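Local coordinates for protein ferredoxin NADP reductase (Plasmodium falciparum, PDB 3JQQ) that transfers electrons between ferredoxin and NADP(H) through a bound FAD in the apicoplast, where it may take part in the terminal step of isoprenoid precursor synthesis, at residues Ser31-Tyr36 with Glu220-Tyr225; Ile176-Gly181 with Cys284-Ile289. The protein carries 1 engineered substitution. All blocks are in the same frame, centred on the assembly; numbering follows the deposited sequence.

Contact 1: residues Ser31-Tyr36 with Glu220-Tyr225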
ATOM      1  N   SER B  31      12.113   4.722 -16.000  1.00 24.38           N
ATOM      2  CA  SER B  31      11.241   4.429 -14.866  1.00 24.00           C
ATOM      3  C   SER B  31      10.418   3.171 -15.130  1.00 23.76           C
ATOM      4  O   SER B  31       9.950   2.962 -16.248  1.00 23.69           O
ATOM      5  CB  SER B  31      10.311   5.611 -14.577  1.00 23.93           C
ATOM      6  OG  SER B  31       9.516   5.370 -13.426  1.00 23.66           O
ATOM      7  N   PRO B  32      10.253   2.323 -14.104  1.00 23.55           N
ATOM      8  CA  PRO B  32       9.397   1.144 -14.208  1.00 23.41           C
ATOM      9  C   PRO B  32       7.947   1.497 -13.910  1.00 23.26           C
ATOM     10  O   PRO B  32       7.059   0.652 -14.025  1.00 23.23           O
ATOM     11  CB  PRO B  32       9.945   0.222 -13.119  1.00 23.42           C
ATOM     12  CG  PRO B  32      10.483   1.153 -12.089  1.00 23.43           C
ATOM     13  CD  PRO B  32      11.006   2.354 -12.837  1.00 23.54           C
ATOM     14  N   ASN B  33       7.721   2.751 -13.535  1.00 23.02           N
ATOM     15  CA  ASN B  33       6.393   3.216 -13.171  1.00 22.83           C
ATOM     16  C   ASN B  33       5.651   3.900 -14.308  1.00 22.56           C
ATOM     17  O   ASN B  33       6.254   4.385 -15.265  1.00 22.46           O
ATOM     18  CB  ASN B  33       6.485   4.177 -11.986  1.00 23.03           C
ATOM     19  CG  ASN B  33       6.993   3.504 -10.739  1.00 23.32           C
ATOM     20  OD1 ASN B  33       6.667   2.347 -10.470  1.00 24.02           O
ATOM     21  ND2 ASN B  33       7.790   4.224  -9.960  1.00 23.10           N
ATOM     22  N   GLU B  34       4.330   3.926 -14.185  1.00 22.26           N
ATOM     23  CA  GLU B  34       3.484   4.706 -15.067  1.00 21.95           C
ATOM     24  C   GLU B  34       2.697   5.670 -14.194  1.00 21.60           C
ATOM     25  O   GLU B  34       1.944   5.248 -13.317  1.00 21.53           O
ATOM     26  CB  GLU B  34       2.531   3.798 -15.847  1.00 22.12           C
ATOM     27  CG  GLU B  34       1.741   4.519 -16.931  1.00 22.63           C
ATOM     28  CD  GLU B  34       0.839   3.588 -17.721  1.00 23.44           C
ATOM     29  OE1 GLU B  34       0.758   2.392 -17.370  1.00 23.82           O
ATOM     30  OE2 GLU B  34       0.208   4.057 -18.691  1.00 24.24           O
ATOM     31  N   VAL B  35       2.884   6.965 -14.410  1.00 21.18           N
ATOM     32  CA  VAL B  35       2.121   7.948 -13.653  1.00 20.84           C
ATOM     33  C   VAL B  35       1.745   9.172 -14.484  1.00 20.58           C
ATOM     34  O   VAL B  35       2.573   9.750 -15.194  1.00 20.61           O
ATOM     35  CB  VAL B  35       2.800   8.314 -12.297  1.00 20.98           C
ATOM     36  CG1 VAL B  35       4.278   7.921 -12.292  1.00 21.08           C
ATOM     37  CG2 VAL B  35       2.603   9.780 -11.966  1.00 20.83           C
ATOM     38  N   TYR B  36       0.471   9.538 -14.406  1.00 20.18           N
ATOM     39  CA  TYR B  36      -0.065  10.609 -15.226  1.00 19.75           C
ATOM     40  C   TYR B  36      -0.392  11.846 -14.403  1.00 19.75           C
ATOM     41  O   TYR B  36      -1.004  11.763 -13.335  1.00 19.88           O
ATOM     42  CB  TYR B  36      -1.290  10.125 -16.019  1.00 19.63           C
ATOM     43  CG  TYR B  36      -0.924   9.128 -17.094  1.00 19.09           C
ATOM     44  CD1 TYR B  36      -1.053   7.761 -16.880  1.00 19.16           C
ATOM     45  CD2 TYR B  36      -0.413   9.553 -18.315  1.00 19.08           C
ATOM     46  CE1 TYR B  36      -0.698   6.844 -17.858  1.00 18.59           C
ATOM     47  CE2 TYR B  36      -0.054   8.644 -19.301  1.00 18.81           C
ATOM     48  CZ  TYR B  36      -0.199   7.291 -19.062  1.00 18.79           C
ATOM     49  OH  TYR B  36       0.152   6.381 -20.031  1.00 18.99           O
ATOM     50  N   GLU B 220      16.334   8.144 -10.962  1.00 21.18           N
ATOM     51  CA  GLU B 220      16.209   9.525 -11.436  1.00 21.24           C
ATOM     52  C   GLU B 220      14.980   9.748 -12.323  1.00 20.76           C
ATOM     53  O   GLU B 220      14.323  10.787 -12.239  1.00 20.55           O
ATOM     54  CB  GLU B 220      17.470   9.957 -12.193  1.00 21.62           C
ATOM     55  CG  GLU B 220      18.753   9.941 -11.370  1.00 23.30           C
ATOM     56  CD  GLU B 220      19.436   8.582 -11.360  1.00 25.94           C
ATOM     57  OE1 GLU B 220      18.760   7.569 -11.655  1.00 26.20           O
ATOM     58  OE2 GLU B 220      20.650   8.529 -11.056  1.00 27.11           O
ATOM     59  N   ASP B 221      14.682   8.779 -13.182  1.00 20.29           N
ATOM     60  CA  ASP B 221      13.564   8.908 -14.110  1.00 19.89           C
ATOM     61  C   ASP B 221      12.215   8.753 -13.414  1.00 19.42           C
ATOM     62  O   ASP B 221      11.167   8.930 -14.033  1.00 19.31           O
ATOM     63  CB  ASP B 221      13.687   7.899 -15.254  1.00 20.11           C
ATOM     64  CG  ASP B 221      14.688   8.332 -16.314  1.00 20.70           C
ATOM     65  OD1 ASP B 221      15.521   9.222 -16.031  1.00 21.44           O
ATOM     66  OD2 ASP B 221      14.641   7.776 -17.432  1.00 21.46           O
ATOM     67  N   SER B 222      12.249   8.426 -12.125  1.00 18.84           N
ATOM     68  CA  SER B 222      11.023   8.220 -11.360  1.00 18.29           C
ATOM     69  C   SER B 222      10.662   9.426 -10.497  1.00 17.97           C
ATOM     70  O   SER B 222       9.622   9.435  -9.847  1.00 17.81           O
ATOM     71  CB  SER B 222      11.129   6.960 -10.497  1.00 18.33           C
ATOM     72  OG  SER B 222      11.291   5.803 -11.304  1.00 18.07           O
ATOM     73  N   ILE B 223      11.521  10.443 -10.498  1.00 17.56           N
ATOM     74  CA  ILE B 223      11.229  11.672  -9.771  1.00 17.27           C
ATOM     75  C   ILE B 223      10.015  12.360 -10.382  1.00 17.18           C
ATOM     76  O   ILE B 223      10.024  12.739 -11.555  1.00 17.01           O
ATOM     77  CB  ILE B 223      12.418  12.650  -9.785  1.00 17.34           C
ATOM     78  CG1 ILE B 223      13.661  11.990  -9.190  1.00 17.05           C
ATOM     79  CG2 ILE B 223      12.071  13.922  -9.026  1.00 17.39           C
ATOM     80  CD1 ILE B 223      14.924  12.790  -9.398  1.00 17.74           C
ATOM     81  N   LEU B 224       8.968  12.505  -9.593  1.00 17.07           N
ATOM     82  CA  LEU B 224       7.770  13.187 -10.044  1.00 17.35           C
ATOM     83  C   LEU B 224       7.955  14.696  -9.905  1.00 17.65           C
ATOM     84  O   LEU B 224       8.488  15.172  -8.903  1.00 17.48           O
ATOM     85  CB  LEU B 224       6.559  12.701  -9.248  1.00 17.04           C
ATOM     86  CG  LEU B 224       6.404  11.176  -9.295  1.00 16.92           C
ATOM     87  CD1 LEU B 224       5.216  10.707  -8.470  1.00 15.67           C
ATOM     88  CD2 LEU B 224       6.288  10.695 -10.735  1.00 16.34           C
ATOM     89  N   TYR B 225       7.528  15.438 -10.917  1.00 18.27           N
ATOM     90  CA  TYR B 225       7.643  16.898 -10.919  1.00 18.91           C
ATOM     91  C   TYR B 225       9.102  17.366 -10.852  1.00 19.28           C
ATOM     92  O   TYR B 225       9.430  18.342 -10.178  1.00 19.31           O
ATOM     93  CB  TYR B 225       6.800  17.514  -9.803  1.00 18.93           C
ATOM     94  CG  TYR B 225       5.312  17.274  -9.981  1.00 19.52           C
ATOM     95  CD1 TYR B 225       4.604  17.901 -10.992  1.00 19.99           C
ATOM     96  CD2 TYR B 225       4.617  16.416  -9.135  1.00 19.57           C
ATOM     97  CE1 TYR B 225       3.248  17.681 -11.165  1.00 20.54           C
ATOM     98  CE2 TYR B 225       3.261  16.191  -9.300  1.00 19.84           C
ATOM     99  CZ  TYR B 225       2.583  16.827 -10.320  1.00 20.12           C
ATOM    100  OH  TYR B 225       1.237  16.606 -10.495  1.00 20.22           O
TER
HETATM  101  O   HOH W   1       7.891   7.319  -9.466  1.00 16.72           O
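Ser-31 OG sits between two partners, giving its proton to Ser-222 OG at 2.8 Å and receiving the backbone N-H of Asn-33 at 3.2 Å. The second bond closes an ST turn over Ser-31 to Asn-33. With OG anti to its own backbone N (chi1 -176°), the Ser-31 hydroxyl is carried across to the other segment. Ser-222 OG is in turn tied to the side-chain oxygen of Asn-219, so the two hydroxyls form part of a short polar chain. Next to them Ser-31 CB rests 3.5 Å from the carbonyl oxygen of Asp-221, whose carboxylate turns to the backbone N of Asn-30.

Asn-33 joins indirectly: a water accepts from its ND2 at 3.1 Å and donates to Ser-222 O at 2.8 Å. Its OD1 takes a hydrogen bond from Lys-119, a residue of the NADP(+) site, which fixes which way round the amide lies. Beyond the water the contact turns apolar. Leu-224 brings CD2 into the fork of Val-35, 3.8 Å from CG1 and 4.0 Å from CG2, the two side chains crossing at a slant.

The hydroxyl pair and the water thus give the junction of the FAD-binding and NADP-binding domains directional polar links, and Val-35 with Leu-224 adds apolar contact, beside the nucleotide pocket to which Asn-33 belongs.

Contact 2: residues Ile176-Gly181 with Cys284-Ile289. Engineered in segment 284-289: Lys-286 (natural residue His). With A2P (adenosine-2'-5'-diphosphate), chain J; A2P (adenosine-2'-5'-diphosphate), chain H.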
ATOM      1  N   ILE B 176       9.221  15.317   3.779  1.00 26.02           N
ATOM      2  CA  ILE B 176       9.682  13.956   3.522  1.00 25.02           C
ATOM      3  C   ILE B 176       8.662  13.220   2.653  1.00 24.38           C
ATOM      4  O   ILE B 176       7.476  13.188   2.973  1.00 24.18           O
ATOM      5  CB  ILE B 176       9.935  13.195   4.840  1.00 25.00           C
ATOM      6  CG1 ILE B 176      11.064  13.871   5.626  1.00 24.68           C
ATOM      7  CG2 ILE B 176      10.273  11.741   4.564  1.00 24.79           C
ATOM      8  CD1 ILE B 176      11.199  13.385   7.055  1.00 24.18           C
ATOM      9  N   ALA B 177       9.123  12.644   1.546  1.00 23.75           N
ATOM     10  CA  ALA B 177       8.207  12.044   0.578  1.00 23.17           C
ATOM     11  C   ALA B 177       8.709  10.747  -0.054  1.00 22.74           C
ATOM     12  O   ALA B 177       9.912  10.487  -0.111  1.00 22.66           O
ATOM     13  CB  ALA B 177       7.860  13.056  -0.515  1.00 23.13           C
ATOM     14  N   THR B 178       7.761   9.938  -0.519  1.00 22.25           N
ATOM     15  CA  THR B 178       8.050   8.806  -1.388  1.00 21.93           C
ATOM     16  C   THR B 178       7.034   8.790  -2.525  1.00 21.67           C
ATOM     17  O   THR B 178       5.853   9.058  -2.314  1.00 21.65           O
ATOM     18  CB  THR B 178       7.982   7.453  -0.640  1.00 21.97           C
ATOM     19  OG1 THR B 178       6.658   7.245  -0.129  1.00 22.02           O
ATOM     20  CG2 THR B 178       8.981   7.423   0.510  1.00 21.94           C
ATOM     21  N   GLY B 179       7.498   8.485  -3.733  1.00 21.31           N
ATOM     22  CA  GLY B 179       6.603   8.372  -4.884  1.00 20.87           C
ATOM     23  C   GLY B 179       5.685   9.567  -5.064  1.00 20.48           C
ATOM     24  O   GLY B 179       6.143  10.705  -5.130  1.00 20.40           O
ATOM     25  N   THR B 180       4.384   9.307  -5.153  1.00 20.19           N
ATOM     26  CA  THR B 180       3.407  10.372  -5.367  1.00 19.90           C
ATOM     27  C   THR B 180       3.230  11.236  -4.126  1.00 19.70           C
ATOM     28  O   THR B 180       2.476  12.209  -4.134  1.00 19.77           O
ATOM     29  CB  THR B 180       2.039   9.816  -5.801  1.00 19.99           C
ATOM     30  OG1 THR B 180       1.560   8.888  -4.818  1.00 20.24           O
ATOM     31  CG2 THR B 180       2.149   9.114  -7.148  1.00 19.65           C
ATOM     32  N   GLY B 181       3.937  10.879  -3.060  1.00 19.57           N
ATOM     33  CA  GLY B 181       3.923  11.657  -1.832  1.00 19.31           C
ATOM     34  C   GLY B 181       4.572  13.025  -1.958  1.00 19.32           C
ATOM     35  O   GLY B 181       4.550  13.813  -1.013  1.00 19.19           O
ATOM     36  N   CYS B 284       4.925  12.382   4.019  1.00 27.74           N
ATOM     37  CA  CYS B 284       3.880  11.906   3.121  1.00 27.35           C
ATOM     38  C   CYS B 284       4.362  10.745   2.261  1.00 27.25           C
ATOM     39  O   CYS B 284       5.330  10.874   1.508  1.00 26.98           O
ATOM     40  CB  CYS B 284       3.374  13.038   2.225  1.00 27.19           C
ATOM     41  SG  CYS B 284       1.943  12.581   1.222  1.00 27.38           S
ATOM     42  N   GLY B 285       3.697   9.603   2.379  1.00 27.20           N
ATOM     43  CA  GLY B 285       4.148   8.415   1.682  1.00 27.41           C
ATOM     44  C   GLY B 285       3.892   7.161   2.490  1.00 27.52           C
ATOM     45  O   GLY B 285       2.899   7.062   3.211  1.00 27.52           O
ATOM     46  N   LYS B 286       4.872   6.296   2.454  1.00 27.67           N
ATOM     47  CA  LYS B 286       4.800   4.996   3.091  1.00 28.03           C
ATOM     48  C   LYS B 286       4.714   5.090   4.621  1.00 28.42           C
ATOM     49  O   LYS B 286       5.407   5.861   5.222  1.00 28.19           O
ATOM     50  CB  LYS B 286       6.005   4.115   2.682  1.00 27.90           C
ATOM     51  CG  LYS B 286       6.258   3.807   1.230  1.00 27.52           C
ATOM     52  CD  LYS B 286       5.122   3.097   0.541  1.00 27.23           C
ATOM     53  CE  LYS B 286       5.557   2.546  -0.776  1.00 26.57           C
ATOM     54  NZ  LYS B 286       4.469   2.170  -1.600  1.00 25.44           N
ATOM     55  N   LYS B 287       3.867   4.263   5.225  1.00 29.10           N
ATOM     56  CA  LYS B 287       3.666   4.288   6.672  1.00 29.94           C
ATOM     57  C   LYS B 287       4.950   4.098   7.488  1.00 30.47           C
ATOM     58  O   LYS B 287       5.099   4.686   8.560  1.00 30.41           O
ATOM     59  CB  LYS B 287       2.630   3.238   7.083  1.00 30.01           C
ATOM     60  CG  LYS B 287       3.014   1.812   6.721  1.00 30.60           C
ATOM     61  CD  LYS B 287       1.950   0.823   7.168  1.00 31.57           C
ATOM     62  CE  LYS B 287       0.609   1.123   6.518  1.00 31.88           C
ATOM     63  NZ  LYS B 287      -0.443   0.162   6.950  1.00 32.09           N
ATOM     64  N   SER B 288       5.867   3.277   6.986  1.00 31.32           N
ATOM     65  CA  SER B 288       7.079   2.940   7.723  1.00 32.37           C
ATOM     66  C   SER B 288       7.966   4.151   8.015  1.00 33.23           C
ATOM     67  O   SER B 288       8.516   4.258   9.111  1.00 33.27           O
ATOM     68  CB  SER B 288       7.882   1.876   6.971  1.00 32.22           C
ATOM     69  OG  SER B 288       7.124   0.690   6.802  1.00 32.51           O
ATOM     70  N   ILE B 289       8.111   5.063   7.058  1.00 34.50           N
ATOM     71  CA  ILE B 289       8.931   6.244   7.307  1.00 35.75           C
ATOM     72  C   ILE B 289       8.783   6.753   8.740  1.00 37.03           C
ATOM     73  O   ILE B 289       9.767   7.077   9.405  1.00 37.05           O
ATOM     74  CB  ILE B 289       8.556   7.386   6.341  1.00 35.53           C
ATOM     75  CG1 ILE B 289       8.831   6.973   4.899  1.00 35.09           C
ATOM     76  CG2 ILE B 289       9.306   8.660   6.699  1.00 35.39           C
ATOM     77  CD1 ILE B 289       8.142   7.847   3.876  1.00 34.10           C
TER
HETATM   78  P1  A2P J 416      11.102   0.031  -3.813  1.00 20.52           P
HETATM   79  O1P A2P J 416      11.897  -0.858  -2.889  1.00 20.75           O
HETATM   80  O2P A2P J 416       9.620  -0.259  -3.818  1.00 20.83           O
HETATM   81  O3P A2P J 416      11.714   0.204  -5.182  1.00 20.93           O
HETATM   82  P2  A2P J 416       6.045   3.590  -4.868  1.00 24.29           P
HETATM   83  O4P A2P J 416       5.322   4.860  -4.486  1.00 24.71           O
HETATM   84  O5P A2P J 416       5.397   2.322  -4.360  1.00 24.42           O
HETATM   85  O6P A2P J 416       6.483   3.543  -6.312  1.00 24.38           O
HETATM   86  O5' A2P J 416       7.427   3.670  -4.045  1.00 23.46           O
HETATM   87  C5' A2P J 416       8.099   4.919  -3.897  1.00 21.96           C
HETATM   88  C4' A2P J 416       9.485   4.680  -3.314  1.00 21.13           C
HETATM   89  O4' A2P J 416       9.374   4.310  -1.934  1.00 20.79           O
HETATM   90  C3' A2P J 416      10.197   3.534  -4.019  1.00 20.57           C
HETATM   91  O3' A2P J 416      11.567   3.903  -4.209  1.00 20.74           O
HETATM   92  C2' A2P J 416      10.123   2.379  -3.044  1.00 20.30           C
HETATM   93  O2' A2P J 416      11.236   1.496  -3.156  1.00 20.19           O
HETATM   94  C1' A2P J 416      10.188   3.151  -1.738  1.00 20.25           C
HETATM   95  N9  A2P J 416       9.826   2.310  -0.569  1.00 19.64           N
HETATM   96  C8  A2P J 416       9.347   1.050  -0.603  1.00 19.42           C
HETATM   97  N7  A2P J 416       9.149   0.572   0.653  1.00 18.87           N
HETATM   98  C5  A2P J 416       9.517   1.541   1.515  1.00 19.12           C
HETATM   99  C6  A2P J 416       9.569   1.707   2.988  1.00 19.09           C
HETATM  100  N6  A2P J 416       9.174   0.715   3.818  1.00 18.95           N
HETATM  101  N1  A2P J 416      10.021   2.884   3.479  1.00 19.26           N
HETATM  102  C2  A2P J 416      10.414   3.884   2.670  1.00 18.98           C
HETATM  103  N3  A2P J 416      10.395   3.802   1.329  1.00 19.43           N
HETATM  104  C4  A2P J 416       9.967   2.679   0.704  1.00 19.21           C
HETATM  105  P1  A2P H 416       7.933  -1.702   8.670  1.00 19.04           P
HETATM  106  O1P A2P H 416       9.112  -0.912   8.165  1.00 19.90           O
HETATM  107  O2P A2P H 416       6.600  -1.213   8.157  1.00 19.79           O
HETATM  108  O3P A2P H 416       7.956  -1.978  10.153  1.00 19.56           O
HETATM  109  P2  A2P H 416       2.361  -4.061   7.056  1.00 23.47           P
HETATM  110  O4P A2P H 416       2.330  -2.617   6.624  1.00 23.68           O
HETATM  111  O5P A2P H 416       1.988  -4.281   8.502  1.00 23.31           O
HETATM  112  O6P A2P H 416       1.690  -5.017   6.101  1.00 23.97           O
HETATM  113  O5' A2P H 416       3.922  -4.460   6.986  1.00 21.71           O
HETATM  114  C5' A2P H 416       4.322  -5.802   7.259  1.00 20.54           C
HETATM  115  C4' A2P H 416       5.841  -5.912   7.245  1.00 19.69           C
HETATM  116  O4' A2P H 416       6.354  -5.538   5.957  1.00 19.32           O
HETATM  117  C3' A2P H 416       6.471  -4.966   8.262  1.00 19.20           C
HETATM  118  O3' A2P H 416       7.571  -5.624   8.894  1.00 19.17           O
HETATM  119  C2' A2P H 416       6.997  -3.828   7.414  1.00 18.79           C
HETATM  120  O2' A2P H 416       8.110  -3.158   8.002  1.00 19.06           O
HETATM  121  C1' A2P H 416       7.424  -4.616   6.192  1.00 18.76           C
HETATM  122  N9  A2P H 416       7.793  -3.724   5.065  1.00 18.60           N
HETATM  123  C8  A2P H 416       7.619  -2.386   5.009  1.00 18.24           C
HETATM  124  N7  A2P H 416       8.100  -1.883   3.844  1.00 17.92           N
HETATM  125  C5  A2P H 416       8.602  -2.918   3.146  1.00 18.57           C
HETATM  126  C6  A2P H 416       9.263  -3.100   1.833  1.00 18.64           C
HETATM  127  N6  A2P H 416       9.488  -2.045   1.015  1.00 18.58           N
HETATM  128  N1  A2P H 416       9.636  -4.353   1.478  1.00 19.23           N
HETATM  129  C2  A2P H 416       9.421  -5.413   2.282  1.00 18.43           C
HETATM  130  N3  A2P H 416       8.829  -5.319   3.477  1.00 18.42           N
HETATM  131  C4  A2P H 416       8.406  -4.125   3.954  1.00 18.38           C
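Thr-178 meets Gly-285, Lys-286 and Ile-289 with a side chain that also lines the nucleotide pocket. Its CB lies 3.7 Å from O4' of the ribose of one bound adenosine-2'-5'-diphosphate. From there OG1, set between the backbone N and the carbonyl carbon (chi1 62°), accepts the backbone N-H of Lys-286 at 3.3 Å and lies equally near Gly-285 CA. The other branch, CG2, runs tip to tip into Ile-289 CD1, a tight pair at 3.5 Å. Gly-285 has a positive phi (145°), and its CA lies directly against OG1.

Behind the pocket the two strands run parallel. Cys-284 N donates to Ile-176 O at 2.9 Å in a nearly straight bond, whereas the return bond from Thr-178 N to Cys-284 O is weak. Lys-286, an engineered residue (histidine in the natural protein), has a chain bent at chi2, and its NZ donates a hydrogen bond to O5P of the same nucleotide at 2.9 Å. Ser-288 OG lies against phosphate oxygen O2P of a second adenosine-2'-5'-diphosphate, at a distance too short to be taken at face value; that nucleotide is also held by Tyr-258, Lys-119, Ser-247 and Lys-286 of the second subunit.

These segments lie at the carboxyl ends of strands 173-178 and 280-285, neighbours in the parallel sheet of the NADP-binding domain. Ile-176 and Ile-289 pack on helix 259-265, while Cys-284 and Ala-177 lie on the other sheet face against helix 183-192.

The two contacts lie about 15 Å apart between centres and interlock along the chain, since their segments alternate. Contact 2, unlike contact 1, is internal to the NADP-binding domain. They meet through Leu-224, whose CD1 touches Gly-179 O at 3.5 Å and Thr-180 CA at 3.6 Å, so the leucine that packs on Val-35 also backs the turn following strand 173-178. That turn carries Thr-180, an FAD-binding residue. Both contacts also border the pocket of the bound nucleotide: Asn-33 approaches from the FAD-binding domain, Thr-178 from the end of strand 173-178 and Gly-179 just after it. The pair illustrates how a nucleotide site can be assembled where two domains join.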